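Beta-ketoacyl-[acyl-carrier-protein] synthase FabY (Pseudomonas aeruginosa, PDB 4CW4) catalyses the condensation of acetyl-CoA with malonyl-ACP to acetoacetyl-ACP, the primer from which fatty acid synthesis starts. Local coordinates at residues T121-P126 and D144-V149; V307-N312 and S367-L372; A351-G356 and K503-V508; F393-G398 and N410-A415. All coordinates share one frame; numbering follows the deposited sequence.

Along the chain, interaction 1 closes before the other three begin. It lies in a small three-stranded antiparallel sheet far from the chain's centre, its centre about 58 to 65 Å from those of interactions 2, 3 and 4. These three belong to the catalytic body: the segments of interactions 2 and 3 alternate, and interaction 4 falls between the segments of interaction 3. Interactions 2 and 4 have centres about 23 Å apart, interactions 3 and 4 about 26 Å. Side chains of interactions 3 and 4 come within about 6 to 7 Å of predicted active-site histidines, and Asn312 of interaction 2 within about 10 Å of Cys286; interactions 1 and 4 also touch the second subunit.

Interaction 1: residues T121-P126 and D144-V149; sequences TFKASP and DGEVLV
Four backbone hydrogen bonds tie residues 121-124 to 147-149. Phe122 and Val149 bond to each other both ways, with Val149 N 2.8 Å from Phe122 O and almost in line with that carbonyl. Ala124 and Val147 repeat the exchange, Val147 N lying 2.9 Å from Ala124 O. Just past the strand, Ser125 OG donates to Glu146 OE2 at 3.1 Å, reached because the Glu146 chain bends at chi2 (-139°) back over the Ala124 peptide. Glu146 OE1 rests alongside the aliphatic chain of Lys123, while Lys123 NZ stays 4.3 Å from it, too far for a salt bridge. On the face carrying Phe122, Ala124, Val147 and Val149, the CB of Val149 sits over the Phe122 ring in a CH-pi contact, 4.0 Å from its centroid. Leu129, Trp137 and Ile139 also pack here, and Leu110 and Leu112 of the second subunit meet Ala124 and Phe122. Leu148, with CG anti to its backbone N (chi1 -176°), points to the opposite face, and its CD1 meets Thr121 CG2 at 3.5 Å. Alternating hydrogen-bonded and non-hydrogen-bonded pairs mark an antiparallel ladder joining strand 120-124, outermost in this chain's sheet, to central strand 147-151, remote from the active site.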
loop_
_atom_site.group_PDB
_atom_site.type_symbol
_atom_site.label_atom_id
_atom_site.label_comp_id
_atom_site.label_asym_id
_atom_site.label_seq_id
_atom_site.Cartn_x
_atom_site.Cartn_y
_atom_site.Cartn_z
ATOM N N THR A 121 -21.639 -32.701 31.537
ATOM C CA THR A 121 -22.982 -32.211 31.397
ATOM C C THR A 121 -23.029 -30.787 31.889
ATOM O O THR A 121 -22.359 -30.431 32.860
ATOM C CB THR A 121 -23.908 -33.078 32.237
ATOM O OG1 THR A 121 -23.703 -34.440 31.866
ATOM C CG2 THR A 121 -25.353 -32.713 32.028
ATOM N N PHE A 122 -23.824 -29.969 31.217
ATOM C CA PHE A 122 -23.978 -28.582 31.610
ATOM C C PHE A 122 -25.286 -28.048 31.074
ATOM O O PHE A 122 -25.875 -28.629 30.153
ATOM C CB PHE A 122 -22.802 -27.743 31.113
ATOM C CG PHE A 122 -22.572 -27.842 29.630
ATOM C CD1 PHE A 122 -23.259 -27.021 28.750
ATOM C CD2 PHE A 122 -21.663 -28.755 29.113
ATOM C CE1 PHE A 122 -23.048 -27.107 27.387
ATOM C CE2 PHE A 122 -21.459 -28.852 27.760
ATOM C CZ PHE A 122 -22.142 -28.028 26.891
ATOM N N LYS A 123 -25.756 -26.961 31.669
ATOM C CA LYS A 123 -26.901 -26.264 31.109
ATOM C C LYS A 123 -26.408 -25.079 30.314
ATOM O O LYS A 123 -25.367 -24.486 30.617
ATOM C CB LYS A 123 -27.874 -25.815 32.190
ATOM C CG LYS A 123 -27.410 -24.653 33.011
ATOM C CD LYS A 123 -28.269 -24.543 34.255
ATOM C CE LYS A 123 -28.139 -23.191 34.921
ATOM N NZ LYS A 123 -29.095 -23.103 36.061
ATOM N N ALA A 124 -27.168 -24.750 29.281
ATOM C CA ALA A 124 -26.780 -23.687 28.380
ATOM C C ALA A 124 -27.986 -23.097 27.696
ATOM O O ALA A 124 -29.025 -23.726 27.592
ATOM C CB ALA A 124 -25.833 -24.215 27.347
ATOM N N SER A 125 -27.825 -21.868 27.220
ATOM C CA SER A 125 -28.795 -21.236 26.349
ATOM C C SER A 125 -28.674 -21.880 24.970
ATOM O O SER A 125 -27.580 -21.927 24.408
ATOM C CB SER A 125 -28.509 -19.737 26.248
ATOM O OG SER A 125 -28.346 -19.162 27.531
ATOM N N PRO A 126 -29.787 -22.391 24.418
ATOM C CA PRO A 126 -29.677 -23.043 23.115
ATOM C C PRO A 126 -29.138 -22.130 22.009
ATOM O O PRO A 126 -28.529 -22.634 21.060
ATOM C CB PRO A 126 -31.112 -23.517 22.826
ATOM C CG PRO A 126 -31.969 -22.822 23.786
ATOM C CD PRO A 126 -31.145 -22.510 24.979
ATOM N N ASP A 144 -36.407 -22.436 32.275
ATOM C CA ASP A 144 -36.017 -21.066 31.942
ATOM C C ASP A 144 -35.370 -20.944 30.569
ATOM O O ASP A 144 -34.379 -20.238 30.400
ATOM C CB ASP A 144 -35.087 -20.491 33.019
ATOM C CG ASP A 144 -35.826 -20.119 34.293
ATOM O OD1 ASP A 144 -36.872 -19.441 34.194
ATOM O OD2 ASP A 144 -35.367 -20.508 35.393
ATOM N N GLY A 145 -35.936 -21.646 29.592
ATOM C CA GLY A 145 -35.503 -21.517 28.214
ATOM C C GLY A 145 -34.182 -22.198 27.906
ATOM O O GLY A 145 -33.760 -22.245 26.745
ATOM N N GLU A 146 -33.522 -22.728 28.932
ATOM C CA GLU A 146 -32.222 -23.364 28.741
ATOM C C GLU A 146 -32.390 -24.837 28.408
ATOM O O GLU A 146 -33.491 -25.381 28.496
ATOM C CB GLU A 146 -31.353 -23.195 29.981
ATOM C CG GLU A 146 -31.225 -21.755 30.420
ATOM C CD GLU A 146 -29.822 -21.399 30.853
ATOM O OE1 GLU A 146 -29.372 -21.921 31.895
ATOM O OE2 GLU A 146 -29.173 -20.593 30.147
ATOM N N VAL A 147 -31.292 -25.469 28.005
ATOM C CA VAL A 147 -31.288 -26.899 27.713
ATOM C C VAL A 147 -30.168 -27.589 28.476
ATOM O O VAL A 147 -29.179 -26.963 28.855
ATOM C CB VAL A 147 -31.116 -27.198 26.199
ATOM C CG1 VAL A 147 -32.343 -26.737 25.417
ATOM C CG2 VAL A 147 -29.837 -26.561 25.649
ATOM N N LEU A 148 -30.343 -28.887 28.683
ATOM C CA LEU A 148 -29.359 -29.713 29.373
ATOM C C LEU A 148 -28.540 -30.475 28.339
ATOM O O LEU A 148 -29.070 -31.271 27.582
ATOM C CB LEU A 148 -30.060 -30.679 30.321
ATOM C CG LEU A 148 -29.141 -31.545 31.182
ATOM C CD1 LEU A 148 -28.261 -30.701 32.107
ATOM C CD2 LEU A 148 -29.972 -32.553 31.991
ATOM N N VAL A 149 -27.244 -30.211 28.300
ATOM C CA VAL A 149 -26.368 -30.788 27.292
ATOM C C VAL A 149 -25.422 -31.794 27.918
ATOM O O VAL A 149 -24.883 -31.550 28.991
ATOM C CB VAL A 149 -25.512 -29.686 26.649
ATOM C CG1 VAL A 149 -24.656 -30.251 25.537
ATOM C CG2 VAL A 149 -26.416 -28.578 26.130
#

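Interaction 2: residues V307-N312 and S367-L372; sequences VVIVGN and SQYVVL
Strands 307-314 and 366-374 form an antiparallel pair in the buried sheet core of the thiolase-like fold. Val308 with Leu372, Val310 with Val370 and Asn312 with Gln368 are the hydrogen-bonded pairs; the straightest bond runs from Leu372 N to Val308 O (2.8 Å, 178° at the hydrogen). At the Asn312 end, Asn312 O accepts twice, from Gln368 N nearly along the C=O axis and from Ser367 OG at 3.0 Å, the hydroxyl standing above the carbonyl plane. Gly311 faces Tyr369 in a non-hydrogen-bonded pair, and the lack of a side chain lets the ring lean across the neighbouring strand: Tyr369 CD1 comes within 3.4 Å of Gly311 CA, where a CB would collide with it. The Ile309 side chain crosses that ring obliquely, its CG2 3.7 Å from Tyr369 CD1. On the opposite face, Val310 CB meets Val370 CG2 at 4.0 Å, and Val310 CG2 meets Leu372 CD1 at 3.9 Å. Tyr369 OH is held by Ser195 and Ser226, and Asn312 ND2 bonds to Gly227 O. Helix 190-204 packs over Ile309 and Tyr369, helix 288-301 over Val310 and Asn312, while strand 10-19 flanks 366-374 and strand 222-225 pairs with 307-314.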
loop_
_atom_site.group_PDB
_atom_site.type_symbol
_atom_site.label_atom_id
_atom_site.label_comp_id
_atom_site.label_asym_id
_atom_site.label_seq_id
_atom_site.Cartn_x
_atom_site.Cartn_y
_atom_site.Cartn_z
ATOM N N VAL A 307 1.933 21.816 -4.032
ATOM C CA VAL A 307 1.929 21.658 -2.581
ATOM C C VAL A 307 1.729 20.194 -2.310
ATOM O O VAL A 307 0.760 19.610 -2.798
ATOM C CB VAL A 307 0.790 22.448 -1.902
ATOM C CG1 VAL A 307 0.852 22.300 -0.380
ATOM C CG2 VAL A 307 0.866 23.908 -2.311
ATOM N N VAL A 308 2.647 19.594 -1.559
ATOM C CA VAL A 308 2.590 18.167 -1.316
ATOM C C VAL A 308 2.765 17.869 0.167
ATOM O O VAL A 308 3.734 18.298 0.791
ATOM C CB VAL A 308 3.684 17.386 -2.090
ATOM C CG1 VAL A 308 3.503 15.880 -1.859
ATOM C CG2 VAL A 308 3.659 17.711 -3.571
ATOM N N ILE A 309 1.821 17.120 0.725
ATOM C CA ILE A 309 1.943 16.642 2.101
ATOM C C ILE A 309 2.399 15.201 1.979
ATOM O O ILE A 309 1.709 14.380 1.367
ATOM C CB ILE A 309 0.620 16.731 2.868
ATOM C CG1 ILE A 309 0.271 18.201 3.221
ATOM C CG2 ILE A 309 0.712 15.950 4.184
ATOM C CD1 ILE A 309 -0.005 19.125 2.037
ATOM N N VAL A 310 3.580 14.906 2.511
ATOM C CA VAL A 310 4.158 13.568 2.423
ATOM C C VAL A 310 4.449 13.051 3.818
ATOM O O VAL A 310 5.065 13.742 4.620
ATOM C CB VAL A 310 5.509 13.572 1.671
ATOM C CG1 VAL A 310 5.986 12.146 1.427
ATOM C CG2 VAL A 310 5.436 14.338 0.350
ATOM N N GLY A 311 4.026 11.837 4.118
ATOM C CA GLY A 311 4.318 11.288 5.427
ATOM C C GLY A 311 3.813 9.867 5.558
ATOM O O GLY A 311 3.600 9.175 4.553
ATOM N N ASN A 312 3.606 9.434 6.794
ATOM C CA ASN A 312 3.125 8.087 7.082
ATOM C C ASN A 312 2.594 8.057 8.507
ATOM O O ASN A 312 2.873 8.950 9.320
ATOM C CB ASN A 312 4.259 7.064 6.937
ATOM C CG ASN A 312 4.516 6.650 5.503
ATOM O OD1 ASN A 312 5.547 6.988 4.916
ATOM N ND2 ASN A 312 3.587 5.910 4.932
ATOM N N SER A 367 3.757 8.951 13.636
ATOM C CA SER A 367 3.155 9.574 12.461
ATOM C C SER A 367 3.861 10.889 12.249
ATOM O O SER A 367 3.995 11.687 13.172
ATOM C CB SER A 367 1.650 9.799 12.598
ATOM O OG SER A 367 1.137 10.350 11.390
ATOM N N GLN A 368 4.294 11.121 11.014
ATOM C CA GLN A 368 5.126 12.265 10.652
ATOM C C GLN A 368 4.712 12.752 9.278
ATOM O O GLN A 368 4.449 11.934 8.408
ATOM C CB GLN A 368 6.593 11.843 10.572
ATOM C CG GLN A 368 7.203 11.271 11.831
ATOM C CD GLN A 368 7.638 12.327 12.806
ATOM O OE1 GLN A 368 6.980 13.354 12.963
ATOM N NE2 GLN A 368 8.750 12.079 13.480
ATOM N N TYR A 369 4.721 14.068 9.092
ATOM C CA TYR A 369 4.458 14.692 7.798
ATOM C C TYR A 369 5.434 15.826 7.517
ATOM O O TYR A 369 5.816 16.568 8.419
ATOM C CB TYR A 369 3.006 15.215 7.711
ATOM C CG TYR A 369 2.064 14.072 7.671
ATOM C CD1 TYR A 369 1.873 13.370 6.494
ATOM C CD2 TYR A 369 1.426 13.628 8.825
ATOM C CE1 TYR A 369 1.063 12.265 6.459
ATOM C CE2 TYR A 369 0.623 12.530 8.801
ATOM C CZ TYR A 369 0.443 11.848 7.625
ATOM O OH TYR A 369 -0.354 10.720 7.568
ATOM N N VAL A 370 5.816 15.956 6.249
ATOM C CA VAL A 370 6.468 17.172 5.784
ATOM C C VAL A 370 5.558 17.823 4.757
ATOM O O VAL A 370 4.801 17.140 4.044
ATOM C CB VAL A 370 7.869 16.928 5.157
ATOM C CG1 VAL A 370 8.853 16.411 6.227
ATOM C CG2 VAL A 370 7.798 16.001 3.950
ATOM N N VAL A 371 5.626 19.144 4.695
ATOM C CA VAL A 371 4.884 19.914 3.703
ATOM C C VAL A 371 5.899 20.445 2.715
ATOM O O VAL A 371 6.810 21.158 3.104
ATOM C CB VAL A 371 4.113 21.077 4.334
ATOM C CG1 VAL A 371 3.253 21.775 3.291
ATOM C CG2 VAL A 371 3.269 20.603 5.494
ATOM N N LEU A 372 5.757 20.068 1.450
ATOM C CA LEU A 372 6.632 20.527 0.384
ATOM C C LEU A 372 5.903 21.532 -0.487
ATOM O O LEU A 372 4.697 21.406 -0.738
ATOM C CB LEU A 372 7.061 19.362 -0.518
ATOM C CG LEU A 372 7.648 18.136 0.177
ATOM C CD1 LEU A 372 8.007 17.064 -0.844
ATOM C CD2 LEU A 372 8.877 18.543 1.012
#

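Interaction 3: residues A351-G356 and K503-V508; sequences ASRPFG and KTIDKV
Thr504 has OG1 tucked between its backbone N and C (chi1 54°), which aims the hydroxyl at the other loop. There it donates to Ser352 O at 2.7 Å, lying in the carbonyl plane and on a lone pair, the one direct hydrogen bond between the two segments. Ile505 sets CG1 in the same way (chi1 72°), so that CG2, beside the backbone N, reaches in among Arg353, Pro354 and Gly356. Ile505 CG2 lies 3.6 Å from Arg353 CB and 3.6 Å from Pro354 O. Gly356 presents its CA, 3.8 Å from Ile505 CG2, and a CB there would clash with that methyl. The Arg353 chain runs extended to NE, and its guanidinium has Thr504 O over one face. A water at the guanidinium edge accepts from Arg353 NH1 at 3.2 Å and donates to Asp506 OD2 at 2.8 Å, linking charges that do not touch. Asp506 also forms a salt bridge with Arg350. Farther along, Val508 CA makes a C-H...O contact of 3.4 Å with Phe355 O. Residues 353-356 form a type II beta turn, closed by Gly356 N to Arg353 O; its residue Phe355 and the preceding Ser352 have side chains about 7 Å from those of His439 and His477 respectively. The contact thus joins two irregular loops, the first of which borders these predicted catalytic histidines of the ketosynthase.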
loop_
_atom_site.group_PDB
_atom_site.type_symbol
_atom_site.label_atom_id
_atom_site.label_comp_id
_atom_site.label_asym_id
_atom_site.label_seq_id
_atom_site.Cartn_x
_atom_site.Cartn_y
_atom_site.Cartn_z
ATOM N N ALA A 351 17.199 -0.985 24.409
ATOM C CA ALA A 351 16.878 -2.134 23.560
ATOM C C ALA A 351 17.392 -1.950 22.133
ATOM O O ALA A 351 17.709 -2.925 21.454
ATOM C CB ALA A 351 15.395 -2.402 23.543
ATOM N N SER A 352 17.451 -0.698 21.696
ATOM C CA SER A 352 17.846 -0.361 20.333
ATOM C C SER A 352 19.256 0.232 20.315
ATOM O O SER A 352 19.490 1.352 20.788
ATOM C CB SER A 352 16.838 0.597 19.722
ATOM O OG SER A 352 17.092 0.754 18.336
ATOM N N ARG A 353 20.178 -0.559 19.765
ATOM C CA ARG A 353 21.623 -0.323 19.819
ATOM C C ARG A 353 22.252 -0.373 18.417
ATOM O O ARG A 353 23.026 -1.285 18.111
ATOM C CB ARG A 353 22.264 -1.415 20.701
ATOM C CG ARG A 353 21.944 -1.273 22.179
ATOM C CD ARG A 353 22.102 -2.619 22.906
ATOM N NE ARG A 353 21.917 -2.572 24.356
ATOM C CZ ARG A 353 22.897 -2.500 25.255
ATOM N NH1 ARG A 353 24.172 -2.413 24.869
ATOM N NH2 ARG A 353 22.601 -2.508 26.552
ATOM N N PRO A 354 21.832 0.528 17.519
ATOM C CA PRO A 354 22.402 0.538 16.160
ATOM C C PRO A 354 23.934 0.539 16.183
ATOM O O PRO A 354 24.524 1.315 16.911
ATOM C CB PRO A 354 21.870 1.849 15.566
ATOM C CG PRO A 354 20.662 2.187 16.379
ATOM C CD PRO A 354 20.977 1.691 17.773
ATOM N N PHE A 355 24.538 -0.343 15.393
ATOM C CA PHE A 355 25.990 -0.439 15.225
ATOM C C PHE A 355 26.763 -0.908 16.453
ATOM O O PHE A 355 27.978 -1.008 16.390
ATOM C CB PHE A 355 26.562 0.857 14.642
ATOM C CG PHE A 355 25.979 1.177 13.294
ATOM C CD1 PHE A 355 26.297 0.414 12.183
ATOM C CD2 PHE A 355 25.063 2.190 13.160
ATOM C CE1 PHE A 355 25.701 0.663 10.965
ATOM C CE2 PHE A 355 24.480 2.464 11.942
ATOM C CZ PHE A 355 24.807 1.706 10.835
ATOM N N GLY A 356 26.055 -1.242 17.538
ATOM C CA GLY A 356 26.672 -1.837 18.700
ATOM C C GLY A 356 26.417 -3.321 18.768
ATOM O O GLY A 356 25.802 -3.877 17.873
ATOM N N LYS A 503 23.480 6.883 21.721
ATOM C CA LYS A 503 23.820 6.909 23.150
ATOM C C LYS A 503 23.589 5.587 23.850
ATOM O O LYS A 503 24.063 5.384 24.964
ATOM C CB LYS A 503 23.057 8.029 23.858
ATOM C CG LYS A 503 23.455 9.378 23.356
ATOM C CD LYS A 503 22.722 10.503 24.058
ATOM C CE LYS A 503 23.107 11.785 23.410
ATOM N NZ LYS A 503 21.942 12.652 23.223
ATOM N N THR A 504 22.861 4.687 23.197
ATOM C CA THR A 504 22.546 3.399 23.778
ATOM C C THR A 504 23.682 2.382 23.690
ATOM O O THR A 504 23.623 1.343 24.350
ATOM C CB THR A 504 21.343 2.799 23.080
ATOM O OG1 THR A 504 21.611 2.771 21.671
ATOM C CG2 THR A 504 20.090 3.616 23.341
ATOM N N ILE A 505 24.709 2.660 22.886
ATOM C CA ILE A 505 25.830 1.723 22.730
ATOM C C ILE A 505 27.047 2.188 23.507
ATOM O O ILE A 505 27.237 3.386 23.742
ATOM C CB ILE A 505 26.183 1.446 21.232
ATOM C CG1 ILE A 505 26.865 2.643 20.575
ATOM C CG2 ILE A 505 24.913 1.039 20.473
ATOM C CD1 ILE A 505 27.364 2.341 19.166
ATOM N N ASP A 506 27.888 1.237 23.900
ATOM C CA ASP A 506 29.101 1.580 24.632
ATOM C C ASP A 506 30.286 1.717 23.745
ATOM O O ASP A 506 31.264 2.380 24.093
ATOM C CB ASP A 506 29.373 0.533 25.689
ATOM C CG ASP A 506 28.427 0.661 26.830
ATOM O OD1 ASP A 506 28.297 1.800 27.304
ATOM O OD2 ASP A 506 27.781 -0.335 27.203
ATOM N N LYS A 507 30.193 1.043 22.618
ATOM C CA LYS A 507 31.146 1.149 21.551
ATOM C C LYS A 507 30.568 0.414 20.358
ATOM O O LYS A 507 29.618 -0.375 20.460
ATOM C CB LYS A 507 32.495 0.572 21.929
ATOM C CG LYS A 507 32.654 -0.917 21.766
ATOM C CD LYS A 507 34.121 -1.266 21.541
ATOM C CE LYS A 507 34.244 -2.658 20.955
ATOM N NZ LYS A 507 33.378 -3.597 21.702
ATOM N N VAL A 508 31.166 0.683 19.218
ATOM C CA VAL A 508 30.735 0.092 17.970
ATOM C C VAL A 508 31.169 -1.374 17.953
ATOM O O VAL A 508 32.281 -1.701 18.383
ATOM C CB VAL A 508 31.335 0.913 16.810
ATOM C CG1 VAL A 508 31.108 0.233 15.490
ATOM C CG2 VAL A 508 30.740 2.326 16.817
HETATM O O HOH W 1 27.200 -2.784 25.912
#

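Interaction 4: residues F393-G398 and N410-A415; sequences FINADG and NYLTVA
This is strand-to-helix packing in the C-terminal ketosynthase domain of the thiolase-like fold, where the end of strand 387-394 and the loop after it lie on the first turns of helix 409-425. No hydrogen bond crosses between the segments; Asn395 and Thr413 carry the contact through van der Waals touch. Asn395 holds CG anti to its carbonyl carbon (chi1 -67°), laying the amide across Leu412 at about a right angle, with Asn395 CG 3.6 Å from Leu412 CB and Asn395 ND2 3.7 Å from Leu412 CD2. The same ND2 donates to Val276 O of the second subunit, so the amide that packs on the helix is also tied to the neighbouring chain. The Thr413 and Asn395 side chains run antiparallel alongside each other, the Thr413 methyl against Asn395 CB and OD1. With Thr413 OG1 set between N and C of its own backbone (chi1 70°), the methyl turns toward the strand. Asn410, one turn earlier, donates from ND2 to Thr413 OG1 at 2.9 Å in a bent bond (134° at the hydrogen) and also to Asn536; Thr413 OG1 is further bonded to Ser546 of strand 543-550. This polar network lies near the active site, the Asn410 side chain being about 6 Å from that of His439, a predicted catalytic residue. Thr413 CG2 touches both Phe393 O and Asn395 OD1 at 3.3 Å, the two oxygens lying roughly at right angles as seen from the methyl.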
loop_
_atom_site.group_PDB
_atom_site.type_symbol
_atom_site.label_atom_id
_atom_site.label_comp_id
_atom_site.label_asym_id
_atom_site.label_seq_id
_atom_site.Cartn_x
_atom_site.Cartn_y
_atom_site.Cartn_z
ATOM N N PHE A 393 16.335 7.697 -4.494
ATOM C CA PHE A 393 16.622 6.553 -5.347
ATOM C C PHE A 393 16.206 5.266 -4.669
ATOM O O PHE A 393 16.446 5.056 -3.478
ATOM C CB PHE A 393 18.095 6.541 -5.717
ATOM C CG PHE A 393 18.498 7.745 -6.525
ATOM C CD1 PHE A 393 18.068 7.900 -7.833
ATOM C CD2 PHE A 393 19.259 8.743 -5.959
ATOM C CE1 PHE A 393 18.407 9.036 -8.550
ATOM C CE2 PHE A 393 19.602 9.872 -6.675
ATOM C CZ PHE A 393 19.188 10.011 -7.976
ATOM N N ILE A 394 15.559 4.415 -5.458
ATOM C CA ILE A 394 14.989 3.171 -5.001
ATOM C C ILE A 394 15.480 2.050 -5.911
ATOM O O ILE A 394 15.378 2.149 -7.132
ATOM C CB ILE A 394 13.448 3.233 -5.079
ATOM C CG1 ILE A 394 12.907 4.245 -4.053
ATOM C CG2 ILE A 394 12.833 1.855 -4.868
ATOM C CD1 ILE A 394 11.415 4.594 -4.214
ATOM N N ASN A 395 16.004 0.992 -5.319
ATOM C CA ASN A 395 16.515 -0.157 -6.064
ATOM C C ASN A 395 16.247 -1.434 -5.286
ATOM O O ASN A 395 16.517 -1.507 -4.081
ATOM C CB ASN A 395 18.025 -0.036 -6.297
ATOM C CG ASN A 395 18.372 1.108 -7.226
ATOM O OD1 ASN A 395 18.608 2.244 -6.774
ATOM N ND2 ASN A 395 18.385 0.827 -8.531
ATOM N N ALA A 396 15.743 -2.447 -5.986
ATOM C CA ALA A 396 15.495 -3.761 -5.403
ATOM C C ALA A 396 16.802 -4.569 -5.388
ATOM O O ALA A 396 17.871 -4.050 -5.720
ATOM C CB ALA A 396 14.385 -4.485 -6.169
ATOM N N ASP A 397 16.717 -5.832 -4.994
ATOM C CA ASP A 397 17.897 -6.622 -4.663
ATOM C C ASP A 397 18.276 -7.644 -5.735
ATOM O O ASP A 397 19.255 -8.351 -5.576
ATOM C CB ASP A 397 17.640 -7.397 -3.366
ATOM C CG ASP A 397 17.737 -6.540 -2.123
ATOM O OD1 ASP A 397 18.317 -5.425 -2.156
ATOM O OD2 ASP A 397 17.230 -7.016 -1.076
ATOM N N GLY A 398 17.495 -7.751 -6.803
ATOM C CA GLY A 398 17.690 -8.814 -7.766
ATOM C C GLY A 398 17.111 -10.111 -7.226
ATOM O O GLY A 398 16.229 -10.103 -6.344
ATOM N N ASN A 410 20.710 -1.669 -1.879
ATOM C CA ASN A 410 21.081 -0.479 -1.126
ATOM C C ASN A 410 22.462 0.065 -1.547
ATOM O O ASN A 410 22.728 1.245 -1.367
ATOM C CB ASN A 410 20.997 -0.777 0.375
ATOM C CG ASN A 410 20.980 0.459 1.257
ATOM O OD1 ASN A 410 21.510 0.403 2.357
ATOM N ND2 ASN A 410 20.326 1.516 0.844
ATOM N N TYR A 411 23.306 -0.758 -2.173
ATOM C CA TYR A 411 24.544 -0.235 -2.760
ATOM C C TYR A 411 24.213 0.817 -3.807
ATOM O O TYR A 411 24.828 1.870 -3.881
ATOM C CB TYR A 411 25.388 -1.346 -3.393
ATOM C CG TYR A 411 26.176 -2.176 -2.405
ATOM C CD1 TYR A 411 25.610 -3.301 -1.814
ATOM C CD2 TYR A 411 27.487 -1.843 -2.068
ATOM C CE1 TYR A 411 26.318 -4.066 -0.908
ATOM C CE2 TYR A 411 28.207 -2.609 -1.159
ATOM C CZ TYR A 411 27.605 -3.718 -0.579
ATOM O OH TYR A 411 28.278 -4.509 0.322
ATOM N N LEU A 412 23.241 0.479 -4.642
ATOM C CA LEU A 412 22.831 1.321 -5.752
ATOM C C LEU A 412 22.159 2.608 -5.268
ATOM O O LEU A 412 22.457 3.686 -5.783
ATOM C CB LEU A 412 21.894 0.557 -6.680
ATOM C CG LEU A 412 22.551 -0.444 -7.641
ATOM C CD1 LEU A 412 23.379 -1.498 -6.942
ATOM C CD2 LEU A 412 21.488 -1.101 -8.495
ATOM N N THR A 413 21.269 2.506 -4.279
ATOM C CA THR A 413 20.571 3.703 -3.815
ATOM C C THR A 413 21.539 4.689 -3.161
ATOM O O THR A 413 21.463 5.887 -3.411
ATOM C CB THR A 413 19.377 3.400 -2.871
ATOM O OG1 THR A 413 19.820 2.905 -1.600
ATOM C CG2 THR A 413 18.435 2.369 -3.481
ATOM N N VAL A 414 22.441 4.199 -2.322
ATOM C CA VAL A 414 23.381 5.093 -1.651
ATOM C C VAL A 414 24.349 5.729 -2.654
ATOM O O VAL A 414 24.582 6.930 -2.621
ATOM C CB VAL A 414 24.148 4.379 -0.513
ATOM C CG1 VAL A 414 25.155 5.325 0.132
ATOM C CG2 VAL A 414 23.149 3.843 0.542
ATOM N N ALA A 415 24.894 4.922 -3.557
ATOM C CA ALA A 415 25.820 5.433 -4.562
ATOM C C ALA A 415 25.148 6.501 -5.407
ATOM O O ALA A 415 25.721 7.578 -5.627
ATOM C CB ALA A 415 26.346 4.312 -5.440
#